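PDB 3O66: glycine betaine/carnitine/choline ABC transporter from Staphylococcus aureus subsp. aureus Mu50, which probably binds quaternary ammonium compounds such as glycine betaine, carnitine or choline and delivers them to the membrane part of an ABC importer. Local coordinates for residues K243-K247 with H278-D282; H26-L31 with A271-L275; S66-Y70 with Y110-N114; H55-I59 with K101-T105. All coordinates share one frame. Residues are numbered along the deposited sequence.

Contact 1. Residues K243-K247 with H278-D282; sequences KLTGK and HHYFD
At the surface, the loop after helix 236-242 meets the C-terminal tail. Leu244 to Lys247 form a type II beta turn, closed by Lys247 N to Leu244 O at 3.1 Å; its Gly246 has phi 76°, easy without a side chain. In the tail, His279 (C-prime of the Schellman motif ending helix 267-277), Tyr280 and Phe281 are left-handed, with phi/psi 55/36°, 54/27° and 55/33°. Lys243 CA and Phe281 CA lie 6.2 Å apart. Phe281 (chi1 -57°, chi2 -76°) points into the turn: Lys247 CG packs over one ring face in CH-pi contact, 4.0 Å from the centroid, while Leu244 CD2 (m,t) lies 3.5 Å from Phe281 CE2. Lys247 (m, m, t, p) folds back, its NZ donating to Lys243 O at 2.7 Å. Lys243 suits its place by reach: with chi1 m, chi2 t, chi3 148° and chi4 t, NZ donates to Tyr280 O at 2.7 Å and forms a salt bridge with Asp282 OD1 at 2.5 Å. From the C-terminal end of helix 19-35, Asp35 gives Lys243 a second salt bridge and His34 gives Asp282 a hydrogen bond; Leu244 leans on that helix, Phe281 on Leu275 of helix 267-277.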
loop_
_atom_site.group_PDB
_atom_site.type_symbol
_atom_site.label_atom_id
_atom_site.label_comp_id
_atom_site.label_asym_id
_atom_site.label_seq_id
_atom_site.Cartn_x
_atom_site.Cartn_y
_atom_site.Cartn_z
ATOM N N LYS A 243 -4.536 -2.449 -17.211
ATOM C CA LYS A 243 -4.813 -3.874 -17.099
ATOM C C LYS A 243 -4.722 -4.326 -15.639
ATOM O O LYS A 243 -5.363 -5.290 -15.261
ATOM C CB LYS A 243 -3.803 -4.687 -17.897
ATOM C CG LYS A 243 -4.048 -4.855 -19.372
ATOM C CD LYS A 243 -2.837 -5.695 -19.874
ATOM C CE LYS A 243 -3.211 -6.577 -21.006
ATOM N NZ LYS A 243 -2.133 -7.516 -21.376
ATOM N N LEU A 244 -3.910 -3.630 -14.826
ATOM C CA LEU A 244 -3.723 -4.029 -13.433
ATOM C C LEU A 244 -4.740 -3.407 -12.478
ATOM O O LEU A 244 -4.757 -3.760 -11.310
ATOM C CB LEU A 244 -2.287 -3.716 -12.967
ATOM C CG LEU A 244 -1.173 -4.530 -13.700
ATOM C CD1 LEU A 244 0.205 -4.196 -13.140
ATOM C CD2 LEU A 244 -1.402 -6.004 -13.571
ATOM N N THR A 245 -5.567 -2.487 -12.962
ATOM C CA THR A 245 -6.546 -1.806 -12.112
ATOM C C THR A 245 -7.561 -2.802 -11.513
ATOM O O THR A 245 -8.220 -3.528 -12.257
ATOM C CB THR A 245 -7.279 -0.709 -12.928
ATOM O OG1 THR A 245 -6.331 0.308 -13.288
ATOM C CG2 THR A 245 -8.446 -0.090 -12.130
ATOM N N GLY A 246 -7.684 -2.824 -10.175
ATOM C CA GLY A 246 -8.542 -3.786 -9.469
ATOM C C GLY A 246 -8.025 -5.217 -9.334
ATOM O O GLY A 246 -8.665 -6.045 -8.679
ATOM N N LYS A 247 -6.879 -5.540 -9.932
ATOM C CA LYS A 247 -6.402 -6.942 -9.963
ATOM C C LYS A 247 -5.635 -7.482 -8.735
ATOM O O LYS A 247 -5.257 -8.684 -8.677
ATOM C CB LYS A 247 -5.613 -7.232 -11.241
ATOM C CG LYS A 247 -6.249 -6.726 -12.538
ATOM C CD LYS A 247 -7.565 -7.447 -12.951
ATOM C CE LYS A 247 -8.390 -6.572 -13.935
ATOM N NZ LYS A 247 -7.738 -6.525 -15.317
ATOM N N HIS A 278 -2.259 -15.140 -14.389
ATOM C CA HIS A 278 -3.380 -14.415 -14.960
ATOM C C HIS A 278 -3.252 -14.160 -16.471
ATOM O O HIS A 278 -3.961 -13.301 -16.989
ATOM C CB HIS A 278 -3.641 -13.124 -14.178
ATOM C CG HIS A 278 -4.104 -13.364 -12.776
ATOM N ND1 HIS A 278 -5.428 -13.568 -12.462
ATOM C CD2 HIS A 278 -3.426 -13.428 -11.604
ATOM C CE1 HIS A 278 -5.553 -13.755 -11.162
ATOM N NE2 HIS A 278 -4.350 -13.685 -10.616
ATOM N N HIS A 279 -2.363 -14.881 -17.171
ATOM C CA HIS A 279 -2.246 -14.770 -18.644
ATOM C C HIS A 279 -2.020 -13.303 -19.054
ATOM O O HIS A 279 -2.530 -12.854 -20.085
ATOM C CB HIS A 279 -3.514 -15.390 -19.321
ATOM C CG HIS A 279 -3.346 -15.722 -20.778
ATOM N ND1 HIS A 279 -4.164 -15.201 -21.766
ATOM C CD2 HIS A 279 -2.459 -16.530 -21.411
ATOM C CE1 HIS A 279 -3.779 -15.671 -22.945
ATOM N NE2 HIS A 279 -2.741 -16.473 -22.759
ATOM N N TYR A 280 -1.258 -12.572 -18.227
ATOM C CA TYR A 280 -0.932 -11.155 -18.419
ATOM C C TYR A 280 -2.175 -10.294 -18.589
ATOM O O TYR A 280 -2.126 -9.256 -19.259
ATOM C CB TYR A 280 0.005 -10.960 -19.611
ATOM C CG TYR A 280 1.331 -11.604 -19.407
ATOM C CD1 TYR A 280 2.430 -10.847 -18.995
ATOM C CD2 TYR A 280 1.485 -12.986 -19.567
ATOM C CE1 TYR A 280 3.682 -11.453 -18.788
ATOM C CE2 TYR A 280 2.718 -13.601 -19.360
ATOM C CZ TYR A 280 3.810 -12.825 -18.960
ATOM O OH TYR A 280 5.036 -13.432 -18.768
ATOM N N PHE A 281 -3.292 -10.745 -18.019
ATOM C CA PHE A 281 -4.563 -10.015 -18.107
ATOM C C PHE A 281 -5.010 -9.708 -19.550
ATOM O O PHE A 281 -5.639 -8.678 -19.832
ATOM C CB PHE A 281 -4.502 -8.767 -17.207
ATOM C CG PHE A 281 -4.185 -9.098 -15.751
ATOM C CD1 PHE A 281 -5.170 -9.651 -14.921
ATOM C CD2 PHE A 281 -2.910 -8.911 -15.234
ATOM C CE1 PHE A 281 -4.898 -9.979 -13.591
ATOM C CE2 PHE A 281 -2.613 -9.234 -13.880
ATOM C CZ PHE A 281 -3.611 -9.762 -13.059
ATOM N N ASP A 282 -4.684 -10.624 -20.453
ATOM C CA ASP A 282 -5.025 -10.500 -21.873
ATOM C C ASP A 282 -6.501 -10.831 -22.203
ATOM O O ASP A 282 -7.270 -11.372 -21.401
ATOM C CB ASP A 282 -4.113 -11.404 -22.697
ATOM C CG ASP A 282 -2.718 -10.817 -22.890
ATOM O OD1 ASP A 282 -2.568 -9.595 -22.776
ATOM O OD2 ASP A 282 -1.772 -11.586 -23.170
ATOM O OXT ASP A 282 -6.960 -10.560 -23.316
#

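Contact 2. Residues H26-L31 with A271-L275; sequences HMLRLL and AEEFL
Apolar helix-helix packing sets the C-terminal helix 267-277 against helix 19-35, which follows the first strand (12-16) of its lobe. The axes of segments 26-31 and 271-275 approach to 9.1 Å and cross at -57°, with N-to-C directions 57° apart. Both are regular alpha-helix; Met27 CA and Ala271 CA, only 4.8 Å apart, fix the register. At His26 the CB meets Ala271 CB at 3.8 Å, while the ring leads away and its ND1 accepts hydrogen bonds from Arg29 NE (3.1 Å) and Arg29 NH2 (3.2 Å). Met27, present as selenomethionine, runs t, t, m across the second helix. Its N is 3.5 Å and its CB 3.8 Å from Ala271 CB, as small alanine permits; its CG is 3.7 Å from Leu275 CD2, and its CE 3.4 Å from Phe274 CD2. Its SE lies 4.8 Å from the centroid of the Phe274 ring (chi1 t), 63° off the normal, an oblique Met-aromatic contact. Leu30 (m,t) points at the partner helix, placing CB 3.6 Å from Leu275 CD1 and CD1 3.7 Å from Glu272 CB. Leu31 (t,p) finishes the row, with CD1 4.3 Å from Leu275 CD2. Leu275 (m,t) fits among Met27, Leu30 and Leu31. No hydrogen bond joins the segments, so their cohesion comes from apolar shape fit and the Met-aromatic contact, while Arg29 bonds to His26 and Glu33 along its own helix.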
loop_
_atom_site.group_PDB
_atom_site.type_symbol
_atom_site.label_atom_id
_atom_site.label_comp_id
_atom_site.label_asym_id
_atom_site.label_seq_id
_atom_site.Cartn_x
_atom_site.Cartn_y
_atom_site.Cartn_z
ATOM N N HIS A 26 8.164 -4.398 -10.842
ATOM C CA HIS A 26 8.607 -5.422 -11.774
ATOM C C HIS A 26 7.446 -5.938 -12.577
ATOM O O HIS A 26 7.639 -6.356 -13.719
ATOM C CB HIS A 26 9.290 -6.596 -11.049
ATOM C CG HIS A 26 10.723 -6.336 -10.753
ATOM N ND1 HIS A 26 11.682 -6.252 -11.738
ATOM C CD2 HIS A 26 11.358 -6.088 -9.584
ATOM C CE1 HIS A 26 12.853 -5.985 -11.187
ATOM N NE2 HIS A 26 12.682 -5.883 -9.880
HETATM N N MSE A 27 6.247 -5.900 -11.993
HETATM C CA MSE A 27 5.062 -6.383 -12.680
HETATM C C MSE A 27 4.747 -5.454 -13.847
HETATM O O MSE A 27 4.507 -5.931 -14.963
HETATM C CB MSE A 27 3.895 -6.507 -11.693
HETATM C CG MSE A 27 2.700 -7.239 -12.185
HETATM SE SE MSE A 27 1.305 -7.133 -10.790
HETATM C CE MSE A 27 2.063 -8.258 -9.371
ATOM N N LEU A 28 4.850 -4.137 -13.617
ATOM C CA LEU A 28 4.671 -3.161 -14.707
ATOM C C LEU A 28 5.746 -3.340 -15.759
ATOM O O LEU A 28 5.458 -3.291 -16.956
ATOM C CB LEU A 28 4.694 -1.714 -14.187
ATOM C CG LEU A 28 3.457 -1.280 -13.395
ATOM C CD1 LEU A 28 3.723 0.078 -12.748
ATOM C CD2 LEU A 28 2.214 -1.215 -14.282
ATOM N N ARG A 29 6.984 -3.587 -15.325
ATOM C CA ARG A 29 8.095 -3.721 -16.284
ATOM C C ARG A 29 7.831 -4.912 -17.215
ATOM O O ARG A 29 7.978 -4.812 -18.459
ATOM C CB ARG A 29 9.448 -3.893 -15.555
ATOM C CG ARG A 29 10.599 -4.273 -16.487
ATOM C CD ARG A 29 11.884 -4.527 -15.687
ATOM N NE ARG A 29 11.803 -5.731 -14.838
ATOM C CZ ARG A 29 12.061 -6.968 -15.248
ATOM N NH1 ARG A 29 12.430 -7.200 -16.505
ATOM N NH2 ARG A 29 11.968 -7.981 -14.393
ATOM N N LEU A 30 7.463 -6.041 -16.611
ATOM C CA LEU A 30 7.223 -7.258 -17.366
ATOM C C LEU A 30 5.985 -7.161 -18.234
ATOM O O LEU A 30 5.952 -7.698 -19.341
ATOM C CB LEU A 30 7.192 -8.499 -16.452
ATOM C CG LEU A 30 8.511 -8.893 -15.772
ATOM C CD1 LEU A 30 8.234 -9.772 -14.541
ATOM C CD2 LEU A 30 9.528 -9.601 -16.737
ATOM N N LEU A 31 4.965 -6.466 -17.735
ATOM C CA LEU A 31 3.724 -6.362 -18.472
ATOM C C LEU A 31 3.933 -5.457 -19.684
ATOM O O LEU A 31 3.429 -5.755 -20.760
ATOM C CB LEU A 31 2.617 -5.822 -17.562
ATOM C CG LEU A 31 1.215 -5.774 -18.135
ATOM C CD1 LEU A 31 0.740 -7.128 -18.650
ATOM C CD2 LEU A 31 0.270 -5.221 -17.050
ATOM N N ALA A 271 6.495 -11.238 -9.291
ATOM C CA ALA A 271 5.729 -10.470 -10.287
ATOM C C ALA A 271 5.415 -11.335 -11.521
ATOM O O ALA A 271 4.286 -11.366 -11.994
ATOM C CB ALA A 271 6.484 -9.148 -10.705
ATOM N N GLU A 272 6.420 -12.053 -12.026
ATOM C CA GLU A 272 6.233 -12.847 -13.236
ATOM C C GLU A 272 5.305 -14.035 -13.017
ATOM O O GLU A 272 4.483 -14.325 -13.877
ATOM C CB GLU A 272 7.562 -13.308 -13.819
ATOM C CG GLU A 272 7.444 -13.825 -15.257
ATOM C CD GLU A 272 8.806 -14.017 -15.936
ATOM O OE1 GLU A 272 9.773 -14.407 -15.238
ATOM O OE2 GLU A 272 8.904 -13.781 -17.171
ATOM N N GLU A 273 5.426 -14.707 -11.871
ATOM C CA GLU A 273 4.542 -15.821 -11.569
ATOM C C GLU A 273 3.066 -15.388 -11.506
ATOM O O GLU A 273 2.180 -16.083 -12.053
ATOM C CB GLU A 273 4.992 -16.565 -10.298
ATOM C CG GLU A 273 6.335 -17.247 -10.488
ATOM C CD GLU A 273 6.811 -18.076 -9.289
ATOM O OE1 GLU A 273 6.224 -17.993 -8.174
ATOM O OE2 GLU A 273 7.802 -18.814 -9.484
ATOM N N PHE A 274 2.833 -14.231 -10.892
ATOM C CA PHE A 274 1.502 -13.631 -10.817
ATOM C C PHE A 274 0.984 -13.322 -12.236
ATOM O O PHE A 274 -0.148 -13.673 -12.585
ATOM C CB PHE A 274 1.532 -12.366 -9.957
ATOM C CG PHE A 274 0.183 -11.728 -9.765
ATOM C CD1 PHE A 274 -0.737 -12.283 -8.876
ATOM C CD2 PHE A 274 -0.141 -10.571 -10.458
ATOM C CE1 PHE A 274 -2.001 -11.698 -8.666
ATOM C CE2 PHE A 274 -1.415 -9.943 -10.270
ATOM C CZ PHE A 274 -2.342 -10.518 -9.367
ATOM N N LEU A 275 1.819 -12.689 -13.048
ATOM C CA LEU A 275 1.423 -12.354 -14.402
ATOM C C LEU A 275 1.085 -13.604 -15.202
ATOM O O LEU A 275 0.081 -13.625 -15.915
ATOM C CB LEU A 275 2.500 -11.554 -15.150
ATOM C CG LEU A 275 2.621 -10.128 -14.672
ATOM C CD1 LEU A 275 3.880 -9.439 -15.247
ATOM C CD2 LEU A 275 1.291 -9.330 -14.960
#

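Contact 3. Residues S66-Y70 with Y110-N114; sequences SGVRY and YGFAN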
loop_
_atom_site.group_PDB
_atom_site.type_symbol
_atom_site.label_atom_id
_atom_site.label_comp_id
_atom_site.label_asym_id
_atom_site.label_seq_id
_atom_site.Cartn_x
_atom_site.Cartn_y
_atom_site.Cartn_z
ATOM N N SER A 66 5.820 5.723 -11.546
ATOM C CA SER A 66 6.000 5.180 -10.197
ATOM C C SER A 66 5.198 3.880 -10.110
ATOM O O SER A 66 3.995 3.880 -10.395
ATOM C CB SER A 66 5.500 6.166 -9.141
ATOM O OG SER A 66 6.346 7.317 -9.061
ATOM N N GLY A 67 5.840 2.783 -9.697
ATOM C CA GLY A 67 5.144 1.487 -9.650
ATOM C C GLY A 67 3.956 1.554 -8.699
ATOM O O GLY A 67 2.841 1.112 -9.032
ATOM N N VAL A 68 4.177 2.137 -7.521
ATOM C CA VAL A 68 3.121 2.224 -6.512
ATOM C C VAL A 68 3.247 3.529 -5.731
ATOM O O VAL A 68 4.344 3.925 -5.313
ATOM C CB VAL A 68 3.064 0.955 -5.568
ATOM C CG1 VAL A 68 4.287 0.864 -4.720
ATOM C CG2 VAL A 68 1.798 0.963 -4.709
ATOM N N ARG A 69 2.110 4.212 -5.630
ATOM C CA ARG A 69 1.955 5.408 -4.867
ATOM C C ARG A 69 0.695 5.229 -4.063
ATOM O O ARG A 69 -0.211 4.514 -4.487
ATOM C CB ARG A 69 1.853 6.620 -5.845
ATOM C CG ARG A 69 3.173 6.809 -6.689
ATOM C CD ARG A 69 4.341 7.435 -5.870
ATOM N NE ARG A 69 4.083 8.865 -5.609
ATOM C CZ ARG A 69 4.342 9.867 -6.463
ATOM N NH1 ARG A 69 4.925 9.642 -7.637
ATOM N NH2 ARG A 69 4.029 11.121 -6.137
ATOM N N TYR A 70 0.613 5.884 -2.909
ATOM C CA TYR A 70 -0.552 5.713 -2.059
ATOM C C TYR A 70 -1.285 7.029 -1.959
ATOM O O TYR A 70 -0.646 8.027 -1.638
ATOM C CB TYR A 70 -0.113 5.222 -0.692
ATOM C CG TYR A 70 0.775 4.017 -0.843
ATOM C CD1 TYR A 70 0.226 2.740 -0.896
ATOM C CD2 TYR A 70 2.166 4.161 -0.953
ATOM C CE1 TYR A 70 1.022 1.634 -1.046
ATOM C CE2 TYR A 70 3.001 3.041 -1.108
ATOM C CZ TYR A 70 2.407 1.777 -1.155
ATOM O OH TYR A 70 3.177 0.652 -1.310
ATOM N N TYR A 110 -4.913 -0.288 -7.834
ATOM C CA TYR A 110 -4.662 -1.730 -7.999
ATOM C C TYR A 110 -5.726 -2.623 -7.325
ATOM O O TYR A 110 -5.946 -3.761 -7.749
ATOM C CB TYR A 110 -3.305 -2.078 -7.422
ATOM C CG TYR A 110 -2.154 -1.551 -8.240
ATOM C CD1 TYR A 110 -2.006 -1.918 -9.578
ATOM C CD2 TYR A 110 -1.199 -0.706 -7.657
ATOM C CE1 TYR A 110 -0.945 -1.452 -10.319
ATOM C CE2 TYR A 110 -0.126 -0.208 -8.380
ATOM C CZ TYR A 110 -0.009 -0.585 -9.712
ATOM O OH TYR A 110 1.045 -0.120 -10.428
ATOM N N GLY A 111 -6.328 -2.111 -6.249
ATOM C CA GLY A 111 -7.395 -2.825 -5.539
ATOM C C GLY A 111 -7.065 -3.064 -4.075
ATOM O O GLY A 111 -7.881 -3.607 -3.327
ATOM N N PHE A 112 -5.880 -2.627 -3.649
ATOM C CA PHE A 112 -5.513 -2.704 -2.238
ATOM C C PHE A 112 -5.195 -1.313 -1.646
ATOM O O PHE A 112 -4.941 -0.358 -2.374
ATOM C CB PHE A 112 -4.318 -3.670 -2.024
ATOM C CG PHE A 112 -2.993 -3.193 -2.620
ATOM C CD1 PHE A 112 -2.071 -2.484 -1.837
ATOM C CD2 PHE A 112 -2.650 -3.494 -3.940
ATOM C CE1 PHE A 112 -0.851 -2.071 -2.351
ATOM C CE2 PHE A 112 -1.427 -3.076 -4.487
ATOM C CZ PHE A 112 -0.509 -2.375 -3.692
ATOM N N ALA A 113 -5.246 -1.245 -0.313
ATOM C CA ALA A 113 -4.757 -0.115 0.482
ATOM C C ALA A 113 -3.679 -0.592 1.471
ATOM O O ALA A 113 -3.806 -1.678 2.069
ATOM C CB ALA A 113 -5.907 0.549 1.215
ATOM N N ASN A 114 -2.618 0.207 1.598
ATOM C CA ASN A 114 -1.522 -0.034 2.524
ATOM C C ASN A 114 -1.561 1.063 3.581
ATOM O O ASN A 114 -1.060 2.182 3.364
ATOM C CB ASN A 114 -0.184 -0.042 1.777
ATOM C CG ASN A 114 0.967 -0.524 2.647
ATOM O OD1 ASN A 114 0.828 -0.654 3.872
ATOM N ND2 ASN A 114 2.105 -0.787 2.026
#
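This is a buried contact, largely packing by aromatic side chains, between strand 65-70 of one lobe and the connection leading from strand 104-106 of that lobe to strand 116-120 of the other. Such crossing segments form the hinge in type II periplasmic binding proteins, so residues 110-114 probably belong to it. The one hydrogen bond between the segments runs from Tyr110 OH to Gly67 O at 2.6 Å: the chain turns a corner at Gly67, and the long phenol reaches its carbonyl. Alternation along the strand sends Val68 and Tyr70 toward the connection and Arg69 away. Val68 CG2 lies 4.3 Å from Tyr110 CE2 and 4.2 Å from Phe112 CZ, so the compact branched side chain fits beside two rings. Tyr70 CE1 meets Asn114 CB at 3.5 Å and Phe112 CE1 at 4.4 Å. Gly111, with phi 122°, takes a backbone conformation in which a CB would collide with the preceding carbonyl oxygen. The polar ends of Tyr70 and Asn114 both bond to Glu20, and the Asn114 side chain is about 3 Å from a bound acetate, probably from the crystallisation liquor, consistent with a place in the cleft between the lobes where a ligand could bind. Around the contact, helix 19-35 packs on Tyr110 and Phe112 through Ile24, strand 222-227 lies beside strand 65-70, and Tyr70 is the N-cap of helix 71-76.

Contact 4. Residues H55-I59 with K101-T105; sequences HNALI and KFDQT
Segment 55-59 is regular alpha-helix, with Ile59 N bonded to His55 O at 2.9 Å. Segment 101-105 is the end of helix 87-102, a break at Asp103 with positive phi (53°), and the start of strand 104-106. In register, Ile59 CA and Phe102 CA are 7.4 Å apart, Leu58 CA and Gln104 CA 9.0 Å. The aromatic part is a T-shaped pair: His55 (chi1 t, chi2 65°) presents its edge to the face of Phe102 (chi1 m), with centroids 4.5 Å apart, planes at 65°, and His55 CE1 3.4 Å from Phe102 CZ. The apolar part comes from Ile59, whose m,m rotamer brings CD1 to 3.7 Å from Phe102 CD1, an aliphatic end against the same ring. Gln104 (m,t) stretches toward the helix and packs NE2 3.5 Å from Ile59 CD1 and 3.6 Å from Leu58 CB. The polar part is indirect: no direct hydrogen bond forms, but one water hydrogen-bonds to His55 ND1 at 2.8 Å and donates to Gln104 OE1 at 2.8 Å. Its length suits Gln104 to both packing and water. At the margin of the five-stranded sheet of the first lobe, the contact joins helix 51-60 to the corner between helix 87-102 and edge strand 104-106; Leu58 and Gln104 both rest on Val225 and Thr227 of strand 222-227, and Phe98 makes a second edge-to-face pair with Phe102.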
loop_
_atom_site.group_PDB
_atom_site.type_symbol
_atom_site.label_atom_id
_atom_site.label_comp_id
_atom_site.label_asym_id
_atom_site.label_seq_id
_atom_site.Cartn_x
_atom_site.Cartn_y
_atom_site.Cartn_z
ATOM N N HIS A 55 8.378 10.992 -6.189
ATOM C CA HIS A 55 7.734 12.156 -6.788
ATOM C C HIS A 55 8.754 13.054 -7.477
ATOM O O HIS A 55 8.553 13.480 -8.629
ATOM C CB HIS A 55 6.992 12.958 -5.719
ATOM C CG HIS A 55 6.363 14.217 -6.238
ATOM N ND1 HIS A 55 5.332 14.206 -7.161
ATOM C CD2 HIS A 55 6.613 15.518 -5.965
ATOM C CE1 HIS A 55 4.980 15.451 -7.434
ATOM N NE2 HIS A 55 5.743 16.267 -6.725
ATOM N N ASN A 56 9.830 13.356 -6.754
ATOM C CA ASN A 56 10.870 14.216 -7.259
ATOM C C ASN A 56 11.517 13.627 -8.506
ATOM O O ASN A 56 11.800 14.373 -9.452
ATOM C CB ASN A 56 11.883 14.579 -6.161
ATOM C CG ASN A 56 11.294 15.527 -5.129
ATOM O OD1 ASN A 56 10.433 16.361 -5.452
ATOM N ND2 ASN A 56 11.780 15.440 -3.894
ATOM N N ALA A 57 11.714 12.309 -8.536
ATOM C CA ALA A 57 12.186 11.671 -9.755
ATOM C C ALA A 57 11.284 11.956 -10.979
ATOM O O ALA A 57 11.788 12.253 -12.058
ATOM C CB ALA A 57 12.363 10.152 -9.560
ATOM N N LEU A 58 9.967 11.822 -10.828
ATOM C CA LEU A 58 9.067 12.078 -11.961
ATOM C C LEU A 58 9.097 13.550 -12.355
ATOM O O LEU A 58 9.161 13.894 -13.552
ATOM C CB LEU A 58 7.620 11.602 -11.672
ATOM C CG LEU A 58 7.298 10.158 -12.133
ATOM C CD1 LEU A 58 8.231 9.123 -11.495
ATOM C CD2 LEU A 58 5.857 9.774 -11.835
ATOM N N ILE A 59 9.096 14.413 -11.343
ATOM C CA ILE A 59 9.072 15.845 -11.578
ATOM C C ILE A 59 10.371 16.285 -12.275
ATOM O O ILE A 59 10.356 17.154 -13.137
ATOM C CB ILE A 59 8.850 16.625 -10.252
ATOM C CG1 ILE A 59 7.391 16.491 -9.784
ATOM C CG2 ILE A 59 9.283 18.094 -10.388
ATOM C CD1 ILE A 59 6.317 16.826 -10.814
ATOM N N LYS A 101 -1.653 19.839 -11.306
ATOM C CA LYS A 101 -0.402 20.356 -10.748
ATOM C C LYS A 101 0.834 19.792 -11.419
ATOM O O LYS A 101 1.827 20.493 -11.543
ATOM C CB LYS A 101 -0.327 20.107 -9.237
ATOM C CG LYS A 101 -1.291 20.973 -8.449
ATOM C CD LYS A 101 -0.918 21.003 -6.956
ATOM C CE LYS A 101 -1.789 22.005 -6.209
ATOM N NZ LYS A 101 -1.688 21.861 -4.722
ATOM N N PHE A 102 0.781 18.526 -11.831
ATOM C CA PHE A 102 1.990 17.817 -12.265
ATOM C C PHE A 102 1.904 17.176 -13.646
ATOM O O PHE A 102 2.865 16.491 -14.065
ATOM C CB PHE A 102 2.300 16.680 -11.270
ATOM C CG PHE A 102 2.360 17.111 -9.825
ATOM C CD1 PHE A 102 3.157 18.181 -9.433
ATOM C CD2 PHE A 102 1.661 16.391 -8.854
ATOM C CE1 PHE A 102 3.231 18.565 -8.079
ATOM C CE2 PHE A 102 1.734 16.739 -7.520
ATOM C CZ PHE A 102 2.521 17.837 -7.125
ATOM N N ASP A 103 0.766 17.340 -14.335
ATOM C CA ASP A 103 0.580 16.724 -15.655
ATOM C C ASP A 103 0.853 15.209 -15.606
ATOM O O ASP A 103 1.607 14.650 -16.439
ATOM C CB ASP A 103 1.475 17.400 -16.713
ATOM C CG ASP A 103 1.166 16.923 -18.126
ATOM O OD1 ASP A 103 -0.032 16.664 -18.412
ATOM O OD2 ASP A 103 2.120 16.829 -18.945
ATOM N N GLN A 104 0.269 14.566 -14.592
ATOM C CA GLN A 104 0.453 13.125 -14.373
ATOM C C GLN A 104 -0.890 12.449 -14.155
ATOM O O GLN A 104 -1.844 13.050 -13.640
ATOM C CB GLN A 104 1.345 12.849 -13.169
ATOM C CG GLN A 104 2.807 13.318 -13.339
ATOM C CD GLN A 104 3.612 13.243 -12.043
ATOM O OE1 GLN A 104 3.171 12.649 -11.055
ATOM N NE2 GLN A 104 4.789 13.871 -12.039
ATOM N N THR A 105 -0.933 11.172 -14.524
ATOM C CA THR A 105 -2.101 10.356 -14.302
ATOM C C THR A 105 -1.850 9.499 -13.066
ATOM O O THR A 105 -0.929 8.643 -13.045
ATOM C CB THR A 105 -2.401 9.498 -15.530
ATOM O OG1 THR A 105 -2.807 10.359 -16.607
ATOM C CG2 THR A 105 -3.508 8.459 -15.234
HETATM O O HOH W 1 4.974 12.155 -8.985
#

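Contacts 2 and 3 are buried, contact 4 is partly so, and contact 1 lies at the surface. Their chemistry follows: contact 2 has no hydrogen bond between its segments, only apolar packing and a Met-aromatic contact, and contact 3 adds one short hydrogen bond, whereas contact 1 has a salt bridge and contact 4 a water bridge. Contact 2 uses helix 267-277 and contact 1 the tail that follows it, where Phe281 CZ packs 3.6 Å from Phe274 CE2. Leu28 of helix 19-35 carries the packing on to contact 3, its CD1 3.5 Å from Tyr110 OH. Contact 4, whose centre is 16 Å from that of contact 3, reaches the same sheet through helix 51-60.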